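Local coordinates for Lin1909 protein (Listeria innocua, PDB 3FIJ), which binds manganese and probably belongs to the class I glutamine amidotransferase-like hydrolases, perhaps acting as a gamma-glutamyl-gamma-aminobutyrate hydrolase, at residues A[72-75]-A[76-79]. Residues are numbered along the deposited sequence; the frame is centred on the assembly and turned at random.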
loop_
_atom_site.group_PDB
_atom_site.type_symbol
_atom_site.label_atom_id
_atom_site.label_comp_id
_atom_site.label_asym_id
_atom_site.label_seq_id
_atom_site.Cartn_x
_atom_site.Cartn_y
_atom_site.Cartn_z
ATOM N N ASP A 72 -2.131 -4.947 25.517
ATOM C CA ASP A 72 -2.111 -4.450 26.885
ATOM C C ASP A 72 -3.309 -5.050 27.616
ATOM O O ASP A 72 -4.321 -5.368 27.003
ATOM C CB ASP A 72 -2.224 -2.923 26.900
ATOM C CG ASP A 72 -1.126 -2.251 26.105
ATOM O OD1 ASP A 72 -0.053 -2.870 25.939
ATOM O OD2 ASP A 72 -1.333 -1.105 25.653
ATOM N N ILE A 73 -3.182 -5.204 28.925
ATOM C CA ILE A 73 -4.249 -5.750 29.743
ATOM C C ILE A 73 -5.268 -4.647 30.009
ATOM O O ILE A 73 -4.889 -3.495 30.238
ATOM C CB ILE A 73 -3.677 -6.265 31.068
ATOM C CG1 ILE A 73 -2.821 -7.507 30.788
ATOM C CG2 ILE A 73 -4.804 -6.543 32.051
ATOM C CD1 ILE A 73 -1.558 -7.576 31.604
ATOM N N THR A 74 -6.556 -4.993 29.981
ATOM C CA THR A 74 -7.580 -3.979 30.194
ATOM C C THR A 74 -7.300 -3.330 31.538
ATOM O O THR A 74 -7.134 -4.013 32.552
ATOM C CB THR A 74 -9.013 -4.570 30.163
ATOM O OG1 THR A 74 -9.377 -5.026 31.467
ATOM C CG2 THR A 74 -9.086 -5.724 29.183
ATOM N N PRO A 75 -7.224 -1.992 31.551
ATOM C CA PRO A 75 -6.946 -1.218 32.763
ATOM C C PRO A 75 -7.928 -1.447 33.907
ATOM O O PRO A 75 -7.542 -1.475 35.076
ATOM C CB PRO A 75 -6.921 0.229 32.252
ATOM C CG PRO A 75 -7.833 0.203 31.058
ATOM C CD PRO A 75 -7.504 -1.110 30.400
ATOM N N GLN A 76 -9.194 -1.624 33.556
ATOM C CA GLN A 76 -10.252 -1.861 34.531
ATOM C C GLN A 76 -9.859 -2.999 35.475
ATOM O O GLN A 76 -10.226 -2.992 36.653
ATOM C CB GLN A 76 -11.529 -2.224 33.784
ATOM C CG GLN A 76 -11.688 -1.456 32.471
ATOM C CD GLN A 76 -12.095 -0.029 32.710
ATOM O OE1 GLN A 76 -12.008 0.457 33.833
ATOM N NE2 GLN A 76 -12.543 0.654 31.664
ATOM N N LEU A 77 -9.114 -3.974 34.951
ATOM C CA LEU A 77 -8.668 -5.114 35.745
ATOM C C LEU A 77 -7.782 -4.728 36.923
ATOM O O LEU A 77 -7.674 -5.482 37.891
ATOM C CB LEU A 77 -7.950 -6.139 34.862
ATOM C CG LEU A 77 -8.825 -7.295 34.364
ATOM C CD1 LEU A 77 -10.000 -6.754 33.600
ATOM C CD2 LEU A 77 -8.006 -8.230 33.495
ATOM N N TYR A 78 -7.125 -3.574 36.852
ATOM C CA TYR A 78 -6.325 -3.147 37.993
ATOM C C TYR A 78 -6.794 -1.794 38.546
ATOM O O TYR A 78 -6.018 -0.985 39.059
ATOM C CB TYR A 78 -4.806 -3.189 37.690
ATOM C CG TYR A 78 -4.316 -2.529 36.420
ATOM C CD1 TYR A 78 -3.785 -1.246 36.446
ATOM C CD2 TYR A 78 -4.358 -3.197 35.197
ATOM C CE1 TYR A 78 -3.307 -0.638 35.292
ATOM C CE2 TYR A 78 -3.883 -2.595 34.028
ATOM C CZ TYR A 78 -3.358 -1.311 34.088
ATOM O OH TYR A 78 -2.888 -0.677 32.951
ATOM N N LEU A 79 -8.102 -1.582 38.436
ATOM C CA LEU A 79 -8.775 -0.397 38.962
ATOM C C LEU A 79 -8.354 0.960 38.415
ATOM O O LEU A 79 -8.219 1.922 39.165
ATOM C CB LEU A 79 -8.643 -0.391 40.490
ATOM C CG LEU A 79 -8.999 -1.737 41.127
ATOM C CD1 LEU A 79 -8.735 -1.680 42.624
ATOM C CD2 LEU A 79 -10.454 -2.072 40.837
HETATM O O HOH W 1 -2.666 -2.163 30.690
#
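The ring of Tyr78 folds back over Pro75, whose CA lies above one face in a CH-pi contact, 4.0 Å from the ring centroid and 29° off the normal. A chi1 of 50°, which leaves CG flanked by both the amide nitrogen and the carbonyl carbon, swings the ring back along the preceding residues, and its hydroxyl reaches a water in the ring plane. Tyr78 OH donates to this water at 2.7 Å, and the water in turn donates to Ile73 O at 2.6 Å. The water thus ties the phenol hydroxyl to the carbonyl of Ile73, giving that oxygen a hydrogen-bond partner and probably restraining the ring. Residues 74 to 78 are joined by a short 3-10 turn, in which Leu77 N bonds to Thr74 O (3.1 Å) and Tyr78 N to Pro75 O (2.8 Å), both i to i+3 bonds. Ile73 and Leu77 meet at about a right angle, CG2 of the former 3.9 Å from CD2 of the latter. The turn lies in the loop between strand 64-67 and helix 91-106. Asp94 of that helix accepts the N-H of Thr74 through OD2, Ile73 and Leu77 pack on helix 116-124, and Tyr78 rests against Leu129 of strand 129-130.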